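Local coordinates for protein nitrite oxidoreductase subunit A (Kuenenia stuttgartiensis, PDB 7B04) that belongs to the molybdopterin oxidoreductase family and holds a molybdenum atom, two MD1 molecules and an iron-sulfur cluster within a complex of three different subunits, at residues Lys300-Thr305 against Gly327-Ile333; Met293-Arg297 against His318-Val323; Lys307-Glu311 against Ser338-Lys343; Asp345-Pro349 against Arg510-Asp514. One frame throughout, in Å; residues are numbered along the deposited sequence.

Contact 1 (Lys300-Thr305 against Gly327-Ile333); sequences KLLIQT and GGKIVVI. With MD1 (phosphoric acid 4-(2-amino-4-oxo-3,4,5,6,-tetrahydro-pteridin-6-yl)-2-hydroxy-3,4-dimercapto-but-3-en-yl ester guanylate ester), chain C.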
# COMPACT_ATOMS: atom_id res chain seq x y z
N LYS B 300 8.87 17.30 -19.58
CA LYS B 300 9.10 18.60 -18.96
C LYS B 300 7.84 19.33 -18.52
O LYS B 300 7.92 20.20 -17.65
CB LYS B 300 9.91 19.50 -19.90
CG LYS B 300 11.28 18.91 -20.21
CD LYS B 300 12.05 18.61 -18.92
CE LYS B 300 13.39 17.93 -19.20
NZ LYS B 300 14.09 17.54 -17.94
N LEU B 301 6.68 19.03 -19.10
CA LEU B 301 5.40 19.39 -18.49
C LEU B 301 4.54 18.14 -18.50
O LEU B 301 4.10 17.69 -19.56
CB LEU B 301 4.69 20.54 -19.21
CG LEU B 301 3.28 20.74 -18.63
CD1 LEU B 301 3.27 21.68 -17.44
CD2 LEU B 301 2.30 21.22 -19.70
N LEU B 302 4.30 17.60 -17.32
CA LEU B 302 3.64 16.32 -17.14
C LEU B 302 2.25 16.54 -16.53
O LEU B 302 2.14 17.07 -15.43
CB LEU B 302 4.49 15.43 -16.26
CG LEU B 302 3.83 14.11 -15.97
CD1 LEU B 302 3.60 13.51 -17.31
CD2 LEU B 302 4.84 13.33 -15.27
N ILE B 303 1.22 16.07 -17.23
CA ILE B 303 -0.17 16.31 -16.85
C ILE B 303 -0.80 15.00 -16.40
O ILE B 303 -0.67 13.97 -17.08
CB ILE B 303 -0.96 16.94 -18.00
CG1 ILE B 303 -0.38 18.32 -18.35
CG2 ILE B 303 -2.44 17.05 -17.65
CD1 ILE B 303 -0.84 18.84 -19.69
N GLN B 304 -1.50 15.05 -15.27
CA GLN B 304 -2.13 13.88 -14.66
C GLN B 304 -3.60 14.22 -14.45
O GLN B 304 -3.92 15.18 -13.75
CB GLN B 304 -1.47 13.53 -13.31
CG GLN B 304 -0.24 12.63 -13.40
CD GLN B 304 0.75 12.91 -12.29
OE1 GLN B 304 0.93 14.05 -11.86
NE2 GLN B 304 1.40 11.85 -11.80
N THR B 305 -4.50 13.44 -15.06
CA THR B 305 -5.92 13.76 -15.03
C THR B 305 -6.76 12.77 -14.21
O THR B 305 -7.54 13.19 -13.37
CB THR B 305 -6.46 13.92 -16.47
OG1 THR B 305 -7.74 14.58 -16.46
CG2 THR B 305 -6.59 12.60 -17.19
N GLY B 327 13.91 20.63 -14.17
CA GLY B 327 13.29 21.66 -14.98
C GLY B 327 11.95 21.29 -15.56
O GLY B 327 11.56 21.85 -16.58
N GLY B 328 11.23 20.37 -14.92
CA GLY B 328 9.92 19.97 -15.41
C GLY B 328 8.77 20.49 -14.57
O GLY B 328 8.97 20.82 -13.39
N LYS B 329 7.58 20.56 -15.14
CA LYS B 329 6.38 21.02 -14.45
C LYS B 329 5.38 19.88 -14.37
O LYS B 329 5.19 19.13 -15.33
CB LYS B 329 5.76 22.23 -15.14
CG LYS B 329 6.44 23.56 -14.88
CD LYS B 329 5.61 24.70 -15.44
CE LYS B 329 6.19 26.06 -15.07
NZ LYS B 329 5.34 27.17 -15.58
N ILE B 330 4.74 19.75 -13.21
CA ILE B 330 3.80 18.67 -12.93
C ILE B 330 2.42 19.26 -12.72
O ILE B 330 2.27 20.28 -12.03
CB ILE B 330 4.24 17.85 -11.70
CG1 ILE B 330 5.61 17.22 -11.95
CG2 ILE B 330 3.21 16.77 -11.37
CD1 ILE B 330 6.25 16.63 -10.71
N VAL B 331 1.40 18.64 -13.32
CA VAL B 331 0.02 19.09 -13.22
C VAL B 331 -0.86 17.91 -12.85
O VAL B 331 -0.73 16.82 -13.44
CB VAL B 331 -0.47 19.73 -14.53
CG1 VAL B 331 -1.90 20.23 -14.38
CG2 VAL B 331 0.46 20.85 -14.97
N VAL B 332 -1.76 18.11 -11.89
CA VAL B 332 -2.72 17.10 -11.47
C VAL B 332 -4.11 17.72 -11.55
O VAL B 332 -4.34 18.81 -11.02
CB VAL B 332 -2.44 16.59 -10.05
CG1 VAL B 332 -3.53 15.64 -9.59
CG2 VAL B 332 -1.08 15.91 -9.99
N ILE B 333 -5.04 17.02 -12.20
CA ILE B 333 -6.39 17.53 -12.43
C ILE B 333 -7.35 16.51 -11.82
O ILE B 333 -7.81 15.58 -12.48
CB ILE B 333 -6.69 17.74 -13.92
CG1 ILE B 333 -5.66 18.67 -14.55
CG2 ILE B 333 -8.10 18.28 -14.11
CD1 ILE B 333 -5.68 18.67 -16.06
PB MD1 C . -5.85 4.56 -10.94
O3B MD1 C . -7.45 4.63 -10.55
O1B MD1 C . -5.11 5.63 -10.19
O2B MD1 C . -5.69 4.78 -12.43
O3A MD1 C . -5.27 3.07 -10.53
C10 MD1 C . -5.68 1.92 -11.22
C11 MD1 C . -4.50 0.92 -11.28
O11 MD1 C . -3.71 1.11 -9.90
C12 MD1 C . -4.96 -0.30 -11.58
S12 MD1 C . -6.33 -0.46 -12.76
C13 MD1 C . -4.42 -1.66 -11.06
S13 MD1 C . -5.26 -3.15 -11.68
C14 MD1 C . -3.36 -1.85 -10.11
N15 MD1 C . -3.95 -1.26 -8.74
C16 MD1 C . -2.96 -1.04 -7.76
C15 MD1 C . -3.19 -1.33 -6.32
O14 MD1 C . -4.23 -1.76 -5.96
N17 MD1 C . -2.10 -1.06 -5.35
C17 MD1 C . -0.75 -0.48 -5.83
N16 MD1 C . 0.31 -0.23 -4.87
N18 MD1 C . -0.52 -0.19 -7.29
C20 MD1 C . -1.56 -0.44 -8.25
N8 MD1 C . -1.40 -0.18 -9.62
C7 MD1 C . -1.99 -1.38 -10.51
PA MD1 C . -8.09 5.57 -9.36
O1A MD1 C . -9.46 5.04 -9.02
O2A MD1 C . -7.19 5.50 -8.15
O5' MD1 C . -8.23 7.14 -9.84
C5' MD1 C . -7.13 7.99 -9.73
C4' MD1 C . -7.57 9.45 -9.34
O4' MD1 C . -8.65 10.01 -10.32
C1' MD1 C . -9.68 10.67 -9.35
N9 MD1 C . -11.01 10.82 -9.98
C4 MD1 C . -11.18 11.69 -10.98
N3 MD1 C . -10.24 12.61 -11.67
C2 MD1 C . -10.71 13.46 -12.76
N2 MD1 C . -9.79 14.36 -13.43
N1 MD1 C . -12.09 13.40 -13.17
C6 MD1 C . -12.99 12.51 -12.50
O6 MD1 C . -14.12 12.46 -12.84
C5 MD1 C . -12.49 11.63 -11.36
N7 MD1 C . -13.10 10.73 -10.59
C8 MD1 C . -12.19 10.23 -9.73
C2' MD1 C . -9.70 9.84 -8.39
O2' MD1 C . -10.26 10.45 -7.19
C3' MD1 C . -8.10 9.46 -8.17
O3' MD1 C . -7.45 10.49 -7.37

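Contact 2 (Met293-Arg297 against His318-Val323); sequences MNDVR and HWVTEV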
# COMPACT_ATOMS: atom_id res chain seq x y z
N MET B 293 8.12 3.51 -17.83
CA MET B 293 8.01 4.72 -17.02
C MET B 293 9.33 5.43 -16.75
O MET B 293 9.32 6.51 -16.17
CB MET B 293 7.27 4.43 -15.71
CG MET B 293 6.05 3.55 -15.93
SD MET B 293 5.05 3.32 -14.45
CE MET B 293 4.69 5.02 -14.01
N ASN B 294 10.49 4.85 -17.09
CA ASN B 294 11.68 5.70 -17.05
C ASN B 294 11.56 6.84 -18.06
O ASN B 294 12.18 7.90 -17.89
CB ASN B 294 12.95 4.88 -17.25
CG ASN B 294 12.97 4.13 -18.56
OD1 ASN B 294 12.00 4.14 -19.32
ND2 ASN B 294 14.08 3.46 -18.83
N ASP B 295 10.76 6.65 -19.12
CA ASP B 295 10.57 7.67 -20.14
C ASP B 295 9.84 8.90 -19.60
O ASP B 295 10.11 10.02 -20.03
CB ASP B 295 9.80 7.06 -21.32
CG ASP B 295 9.71 7.97 -22.54
OD1 ASP B 295 9.82 9.20 -22.44
OD2 ASP B 295 9.50 7.42 -23.65
N VAL B 296 8.93 8.72 -18.63
CA VAL B 296 8.20 9.88 -18.12
C VAL B 296 9.16 10.90 -17.51
O VAL B 296 8.90 12.11 -17.55
CB VAL B 296 7.07 9.48 -17.14
CG1 VAL B 296 7.56 8.67 -16.00
CG2 VAL B 296 6.38 10.69 -16.62
N ARG B 297 10.30 10.45 -16.97
CA ARG B 297 11.24 11.41 -16.40
C ARG B 297 11.90 12.26 -17.48
O ARG B 297 12.63 13.20 -17.15
CB ARG B 297 12.31 10.69 -15.57
CG ARG B 297 13.05 11.60 -14.58
CD ARG B 297 13.94 10.82 -13.60
NE ARG B 297 15.18 10.36 -14.21
CZ ARG B 297 16.11 9.66 -13.56
NH1 ARG B 297 17.21 9.27 -14.19
NH2 ARG B 297 15.93 9.35 -12.28
N HIS B 318 9.00 7.35 -8.59
CA HIS B 318 10.14 8.25 -8.51
C HIS B 318 10.48 8.85 -9.87
O HIS B 318 11.10 9.92 -9.93
CB HIS B 318 11.36 7.51 -7.94
CG HIS B 318 12.05 6.63 -8.93
ND1 HIS B 318 13.06 7.08 -9.76
CD2 HIS B 318 11.88 5.32 -9.23
CE1 HIS B 318 13.47 6.09 -10.52
NE2 HIS B 318 12.77 5.01 -10.22
N TRP B 319 10.09 8.19 -10.96
CA TRP B 319 10.26 8.77 -12.28
C TRP B 319 9.43 10.04 -12.48
O TRP B 319 9.80 10.90 -13.28
CB TRP B 319 9.91 7.74 -13.35
CG TRP B 319 10.75 6.49 -13.30
CD1 TRP B 319 10.35 5.24 -12.92
CD2 TRP B 319 12.14 6.38 -13.65
NE1 TRP B 319 11.40 4.36 -13.01
CE2 TRP B 319 12.51 5.03 -13.45
CE3 TRP B 319 13.10 7.28 -14.10
CZ2 TRP B 319 13.80 4.57 -13.69
CZ3 TRP B 319 14.38 6.82 -14.34
CH2 TRP B 319 14.72 5.48 -14.14
N VAL B 320 8.31 10.18 -11.76
CA VAL B 320 7.51 11.40 -11.87
C VAL B 320 7.88 12.42 -10.79
O VAL B 320 7.99 13.61 -11.09
CB VAL B 320 5.99 11.10 -11.86
CG1 VAL B 320 5.51 10.57 -10.54
CG2 VAL B 320 5.24 12.37 -12.14
N THR B 321 8.07 11.98 -9.55
CA THR B 321 8.42 12.90 -8.47
C THR B 321 9.68 13.68 -8.80
O THR B 321 9.85 14.82 -8.34
CB THR B 321 8.59 12.15 -7.15
OG1 THR B 321 9.69 11.23 -7.27
CG2 THR B 321 7.33 11.39 -6.79
N GLU B 322 10.57 13.10 -9.59
CA GLU B 322 11.85 13.71 -9.91
C GLU B 322 11.77 14.63 -11.13
O GLU B 322 12.80 15.15 -11.56
CB GLU B 322 12.91 12.62 -10.14
CG GLU B 322 13.26 11.85 -8.87
CD GLU B 322 14.02 10.57 -9.13
OE1 GLU B 322 14.25 10.24 -10.32
OE2 GLU B 322 14.38 9.89 -8.15
N VAL B 323 10.57 14.83 -11.68
CA VAL B 323 10.42 15.78 -12.78
C VAL B 323 10.48 17.21 -12.26
O VAL B 323 10.92 18.12 -12.97
CB VAL B 323 9.10 15.50 -13.53
CG1 VAL B 323 8.82 16.58 -14.57
CG2 VAL B 323 9.15 14.13 -14.19

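Contact 3 (Lys307-Glu311 against Ser338-Lys343); sequences KNLIE and SPSAQK. With MD1 (phosphoric acid 4-(2-amino-4-oxo-3,4,5,6,-tetrahydro-pteridin-6-yl)-2-hydroxy-3,4-dimercapto-but-3-en-yl ester guanylate ester), chain C.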
# COMPACT_ATOMS: atom_id res chain seq x y z
N LYS B 307 -5.43 9.81 -12.64
CA LYS B 307 -4.54 8.77 -12.07
C LYS B 307 -3.77 9.22 -10.82
O LYS B 307 -3.25 10.32 -10.82
CB LYS B 307 -3.55 8.40 -13.16
CG LYS B 307 -2.33 7.62 -12.73
CD LYS B 307 -2.31 6.25 -13.31
CE LYS B 307 -1.70 5.23 -12.40
NZ LYS B 307 -2.04 3.86 -12.83
N ASN B 308 -3.72 8.36 -9.82
CA ASN B 308 -2.86 8.57 -8.63
C ASN B 308 -1.56 7.83 -8.89
O ASN B 308 -1.39 6.74 -8.40
CB ASN B 308 -3.46 7.99 -7.36
CG ASN B 308 -3.21 8.84 -6.15
OD1 ASN B 308 -2.19 9.51 -6.08
ND2 ASN B 308 -4.14 8.86 -5.23
N LEU B 309 -0.62 8.47 -9.57
CA LEU B 309 0.67 7.81 -9.90
C LEU B 309 1.43 7.46 -8.62
O LEU B 309 2.07 6.44 -8.59
CB LEU B 309 1.47 8.74 -10.82
CG LEU B 309 2.10 8.10 -12.05
CD1 LEU B 309 1.38 6.84 -12.47
CD2 LEU B 309 2.19 9.06 -13.20
N ILE B 310 1.35 8.33 -7.61
CA ILE B 310 2.00 8.19 -6.28
C ILE B 310 1.47 6.98 -5.51
O ILE B 310 2.26 6.40 -4.83
CB ILE B 310 1.83 9.48 -5.49
CG1 ILE B 310 2.80 10.55 -5.96
CG2 ILE B 310 2.00 9.20 -4.02
CD1 ILE B 310 3.16 10.40 -7.39
N GLU B 311 0.19 6.64 -5.59
CA GLU B 311 -0.25 5.51 -4.78
C GLU B 311 -0.47 4.23 -5.57
O GLU B 311 -0.63 3.17 -4.95
CB GLU B 311 -1.60 5.79 -4.09
CG GLU B 311 -1.78 7.00 -3.22
CD GLU B 311 -3.10 6.90 -2.48
OE1 GLU B 311 -3.66 5.78 -2.45
OE2 GLU B 311 -3.59 7.91 -1.95
N SER B 338 -5.21 14.88 -3.95
CA SER B 338 -4.71 13.52 -3.79
C SER B 338 -3.23 13.54 -3.45
O SER B 338 -2.57 14.58 -3.53
CB SER B 338 -4.96 12.74 -5.08
OG SER B 338 -4.19 13.25 -6.15
N PRO B 339 -2.68 12.40 -3.02
CA PRO B 339 -1.22 12.33 -2.81
C PRO B 339 -0.41 12.67 -4.05
O PRO B 339 0.76 13.04 -3.92
CB PRO B 339 -1.00 10.88 -2.38
CG PRO B 339 -2.26 10.54 -1.68
CD PRO B 339 -3.35 11.22 -2.47
N SER B 340 -1.00 12.55 -5.24
CA SER B 340 -0.32 13.00 -6.44
C SER B 340 -0.36 14.51 -6.59
O SER B 340 0.48 15.08 -7.30
CB SER B 340 -0.93 12.33 -7.68
OG SER B 340 -0.76 10.93 -7.64
N ALA B 341 -1.32 15.17 -5.94
CA ALA B 341 -1.45 16.62 -6.06
C ALA B 341 -0.33 17.35 -5.33
O ALA B 341 -0.01 18.49 -5.69
CB ALA B 341 -2.81 17.07 -5.56
N GLN B 342 0.26 16.73 -4.30
CA GLN B 342 1.38 17.35 -3.59
C GLN B 342 2.49 17.72 -4.56
O GLN B 342 3.03 18.83 -4.54
CB GLN B 342 1.98 16.40 -2.57
CG GLN B 342 1.13 15.88 -1.46
CD GLN B 342 1.93 14.87 -0.66
OE1 GLN B 342 3.09 14.61 -0.97
NE2 GLN B 342 1.33 14.31 0.37
N LYS B 343 2.83 16.78 -5.44
CA LYS B 343 3.95 16.92 -6.35
C LYS B 343 3.64 17.88 -7.49
O LYS B 343 4.57 18.29 -8.20
CB LYS B 343 4.35 15.55 -6.89
CG LYS B 343 4.34 14.44 -5.84
CD LYS B 343 5.28 14.76 -4.68
CE LYS B 343 5.58 13.53 -3.85
NZ LYS B 343 4.52 13.24 -2.85
PB MD1 C . -5.85 4.56 -10.94
O3B MD1 C . -7.45 4.63 -10.55
O1B MD1 C . -5.11 5.63 -10.19
O2B MD1 C . -5.69 4.78 -12.43
O3A MD1 C . -5.27 3.07 -10.53
C10 MD1 C . -5.68 1.92 -11.22
C11 MD1 C . -4.50 0.92 -11.28
O11 MD1 C . -3.71 1.11 -9.90
C12 MD1 C . -4.96 -0.30 -11.58
S12 MD1 C . -6.33 -0.46 -12.76
C13 MD1 C . -4.42 -1.66 -11.06
S13 MD1 C . -5.26 -3.15 -11.68
C14 MD1 C . -3.36 -1.85 -10.11
N15 MD1 C . -3.95 -1.26 -8.74
C16 MD1 C . -2.96 -1.04 -7.76
C15 MD1 C . -3.19 -1.33 -6.32
O14 MD1 C . -4.23 -1.76 -5.96
N17 MD1 C . -2.10 -1.06 -5.35
C17 MD1 C . -0.75 -0.48 -5.83
N16 MD1 C . 0.31 -0.23 -4.87
N18 MD1 C . -0.52 -0.19 -7.29
C20 MD1 C . -1.56 -0.44 -8.25
N8 MD1 C . -1.40 -0.18 -9.62
C7 MD1 C . -1.99 -1.38 -10.51
PA MD1 C . -8.09 5.57 -9.36
O1A MD1 C . -9.46 5.04 -9.02
O2A MD1 C . -7.19 5.50 -8.15
O5' MD1 C . -8.23 7.14 -9.84
C5' MD1 C . -7.13 7.99 -9.73
C4' MD1 C . -7.57 9.45 -9.34
O4' MD1 C . -8.65 10.01 -10.32
C1' MD1 C . -9.68 10.67 -9.35
N9 MD1 C . -11.01 10.82 -9.98
C4 MD1 C . -11.18 11.69 -10.98
N3 MD1 C . -10.24 12.61 -11.67
C2 MD1 C . -10.71 13.46 -12.76
N2 MD1 C . -9.79 14.36 -13.43
N1 MD1 C . -12.09 13.40 -13.17
C6 MD1 C . -12.99 12.51 -12.50
O6 MD1 C . -14.12 12.46 -12.84
C5 MD1 C . -12.49 11.63 -11.36
N7 MD1 C . -13.10 10.73 -10.59
C8 MD1 C . -12.19 10.23 -9.73
C2' MD1 C . -9.70 9.84 -8.39
O2' MD1 C . -10.26 10.45 -7.19
C3' MD1 C . -8.10 9.46 -8.17
O3' MD1 C . -7.45 10.49 -7.37

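Contact 4 (Asp345-Pro349 against Arg510-Asp514); sequences DYWIP and RLAKD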
# COMPACT_ATOMS: atom_id res chain seq x y z
N ASP B 345 2.83 21.17 -9.68
CA ASP B 345 3.13 22.59 -9.65
C ASP B 345 1.87 23.40 -9.37
O ASP B 345 1.92 24.44 -8.71
CB ASP B 345 3.76 23.02 -10.98
CG ASP B 345 5.27 22.87 -10.98
OD1 ASP B 345 5.97 23.80 -10.54
OD2 ASP B 345 5.75 21.81 -11.43
N TYR B 346 0.72 22.94 -9.89
CA TYR B 346 -0.56 23.57 -9.63
C TYR B 346 -1.65 22.52 -9.78
O TYR B 346 -1.65 21.77 -10.76
CB TYR B 346 -0.81 24.77 -10.56
CG TYR B 346 -0.51 24.55 -12.03
CD1 TYR B 346 0.79 24.58 -12.51
CD2 TYR B 346 -1.54 24.33 -12.94
CE1 TYR B 346 1.06 24.39 -13.85
CE2 TYR B 346 -1.28 24.14 -14.28
CZ TYR B 346 0.02 24.17 -14.73
OH TYR B 346 0.28 23.98 -16.07
N TRP B 347 -2.57 22.48 -8.82
CA TRP B 347 -3.64 21.49 -8.80
C TRP B 347 -4.93 22.10 -9.34
O TRP B 347 -5.36 23.17 -8.88
CB TRP B 347 -3.87 20.96 -7.39
CG TRP B 347 -5.12 20.15 -7.23
CD1 TRP B 347 -5.45 19.01 -7.92
CD2 TRP B 347 -6.21 20.41 -6.34
NE1 TRP B 347 -6.68 18.55 -7.51
CE2 TRP B 347 -7.16 19.39 -6.54
CE3 TRP B 347 -6.48 21.40 -5.39
CZ2 TRP B 347 -8.36 19.33 -5.83
CZ3 TRP B 347 -7.66 21.34 -4.68
CH2 TRP B 347 -8.59 20.32 -4.90
N ILE B 348 -5.55 21.42 -10.31
CA ILE B 348 -6.78 21.90 -10.93
C ILE B 348 -7.97 21.10 -10.39
O ILE B 348 -8.17 19.95 -10.80
CB ILE B 348 -6.70 21.79 -12.46
CG1 ILE B 348 -5.55 22.63 -13.01
CG2 ILE B 348 -8.02 22.21 -13.10
CD1 ILE B 348 -5.24 22.38 -14.47
N PRO B 349 -8.76 21.66 -9.48
CA PRO B 349 -10.00 20.98 -9.09
C PRO B 349 -10.97 20.92 -10.26
O PRO B 349 -10.98 21.80 -11.13
CB PRO B 349 -10.55 21.87 -7.96
CG PRO B 349 -9.37 22.66 -7.48
CD PRO B 349 -8.52 22.88 -8.69
N ARG B 510 -3.77 28.74 -17.81
CA ARG B 510 -2.38 28.45 -17.45
C ARG B 510 -1.93 27.12 -18.04
O ARG B 510 -0.82 27.01 -18.56
CB ARG B 510 -2.23 28.45 -15.93
CG ARG B 510 -0.81 28.33 -15.43
CD ARG B 510 -0.79 28.37 -13.91
NE ARG B 510 0.56 28.29 -13.36
CZ ARG B 510 0.83 28.31 -12.06
NH1 ARG B 510 2.08 28.23 -11.64
NH2 ARG B 510 -0.15 28.42 -11.18
N LEU B 511 -2.79 26.10 -17.97
CA LEU B 511 -2.45 24.82 -18.57
C LEU B 511 -2.46 24.92 -20.09
O LEU B 511 -1.60 24.33 -20.77
CB LEU B 511 -3.42 23.73 -18.11
CG LEU B 511 -3.05 22.33 -18.59
CD1 LEU B 511 -1.63 21.99 -18.16
CD2 LEU B 511 -4.03 21.30 -18.06
N ALA B 512 -3.42 25.67 -20.64
CA ALA B 512 -3.48 25.86 -22.08
C ALA B 512 -2.20 26.50 -22.59
O ALA B 512 -1.65 26.09 -23.62
CB ALA B 512 -4.69 26.70 -22.46
N LYS B 513 -1.69 27.50 -21.87
CA LYS B 513 -0.43 28.09 -22.30
C LYS B 513 0.72 27.11 -22.13
O LYS B 513 1.44 26.84 -23.09
CB LYS B 513 -0.18 29.38 -21.52
CG LYS B 513 0.98 30.21 -22.04
CD LYS B 513 1.05 31.59 -21.40
CE LYS B 513 2.15 32.43 -22.05
NZ LYS B 513 1.85 32.69 -23.48
N ASP B 514 0.78 26.43 -20.97
CA ASP B 514 1.91 25.54 -20.70
C ASP B 514 2.04 24.47 -21.77
O ASP B 514 3.16 24.15 -22.20
CB ASP B 514 1.77 24.91 -19.31
CG ASP B 514 2.20 25.85 -18.20
OD1 ASP B 514 3.07 26.71 -18.45
OD2 ASP B 514 1.67 25.72 -17.07

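Contact 1 (Lys300-Thr305 against Gly327-Ile333)
Two neighbouring parallel strands of a Rossmann-like sheet meet here, and the residues just past their C-terminal ends line the MD1 pocket. Strand 301-304 runs beside 329-332 with axes 4.5 Å apart and directions only 12° apart. Five backbone hydrogen bonds alternate along the pair: Lys329 N to Lys300 O (2.6 Å), Leu302 N to Lys329 O (2.7 Å), Val331 N to Leu302 O (2.7 Å), Gln304 N to Val331 O (2.7 Å) and Ile333 N to Gln304 O (2.7 Å). Beyond the last, the carbonyls of Thr305 and Ile333 converge on MD1 atom N2, each 2.5 Å from it; the bond to Thr305 O is weak. On one face Leu301 CD1 packs on Val331 CG2 at 3.8 Å, and Ile303 CG1 lies 4.1 Å from Val331 CB. Helix 505-517 covers this face through Leu511, whereas Val320 of helix 314-321 covers the face of Leu302 and Gln304. Strand 521-525 continues the sheet beyond 301-304, and strand 346-347 lies beyond 329-332.

Contact 2 (Met293-Arg297 against His318-Val323)
His318 opens the second segment, in the last turn of helix 314-321, and its ND1 makes a weak hydrogen bond to Glu322 OE1 at 3.4 Å. Trp319 follows with the largest buried area of the contact. Asn294 CB sits over its six-membered ring, 3.5 Å from the centroid and 8° off the normal, a CH-pi contact, while Val296 CG1 packs against Trp319 CB at 3.7 Å. The indole also meets Trp110 edge-to-face. One turn after His318, Glu322 forms a salt bridge with Arg297, whose NH2 donates to OE1 at 2.7 Å, and Arg297 CZ comes within 3.4 Å of Trp319 CZ3, which lies over one face of the guanidinium. Val323 ends the segment, its CG2 3.9 Å from Val296 O and 4.1 Å from Arg297 CA. Thus the loop ahead of strand 301-304 is joined to helix 314-321 and its end by packing on the indole and by a buried salt bridge. Because Arg297 reaches both Trp319 and Glu322, one side chain links the ionic and aromatic parts.

Contact 3 (Lys307-Glu311 against Ser338-Lys343)
One serine hydroxyl serves both partners of a helix start: Ser340 OG donates to Asn308 OD1 at 2.5 Å and accepts a weak hydrogen bond from Ile310 N at 3.3 Å. Asn308 occupies the N-cap position of helix 309-312, so a residue from a distant loop reaches into the first turn and binds both the cap side chain and a backbone NH. The same Asn308 faces MD1 with its main chain, its N giving a hydrogen bond to MD1 O1B at 3.1 Å. This oxygen belongs to the pyrophosphate of MD1, and Lys307 CA lies 3.6 Å from C5' of the adjoining ribose. Apolar packing lies beside this polar centre. Ile310 CG2 packs on Pro339 CB at 3.8 Å, and Ile310 CG1 is 4.2 Å from Lys343 CG. Glu311 OE2 lies 3.0 Å from Pro339 CG, while its OE1 forms a salt bridge with Lys1019. The contact joins the helix start just after strand 301-304 to the loop between strands 329-332 and 346-347. Val320 of helix 314-321 packs on Ile310, and Lys343 NZ hydrogen-bonds to Cys35 O of subunit B.

Contact 4 (Asp345-Pro349 against Arg510-Asp514)
This is a strand-to-helix contact on one face of the parallel sheet, where the short, weakly bonded strand 346-347, outermost of the sheet within this chain, lies under helix 505-517. Tyr346 carries most of it. Its OH donates a very short hydrogen bond to Asp514 OD2, 2.4 Å away, and its ring lies beneath the extended side chain of Arg510. The guanidinium is stacked almost flat on the ring, with planes at 11° and centres 4.3 Å apart, in an off-centre cation-pi arrangement; Arg510 CD stands 4.1 Å from the ring centroid, nearly on its normal, as a CH-pi contact. Arg510 and Asp514 are one helical turn apart, so both address the same tyrosine. Arg510 also hydrogen-bonds through NH2 to Thr160 of subunit B. Leu511 packs beside this polar pair: its CD1 is 3.5 Å from Tyr346 OH, and its CD2 meets Ile348 CD1 at 3.9 Å, next to Val331 of the neighbouring strand. Tyr346 and Trp347 also pair antiparallel with a strand of subunit B, which carries the sheet across the interface. A helix laid over parallel strands through leucine and isoleucine side chains is the layered alpha/beta packing of a Rossmann-like domain.

All four contacts belong to one parallel alpha/beta unit within the molybdopterin oxidoreductase region of the chain. Contact 1 lies at the heart of its beta-sheet; the centres of contacts 2 and 3 each lie about 11 Å from it, and that of contact 4 about 8 Å. Along the chain contacts 1, 2 and 3 interlock, because their segments alternate, whereas contact 4 opens after they close and brings in a helix from 161 residues further on. Helix 314-321 touches contacts 1 and 3, and strand 346-347 extends the sheet of contact 1. Contacts 2 and 4, with centres about 19 Å apart, do not touch. Contacts 1 and 3 bind the same MD1, at its guanine and pyrophosphate respectively, so the sheet's C-terminal edge and the following helix start both contribute to one MD1 site.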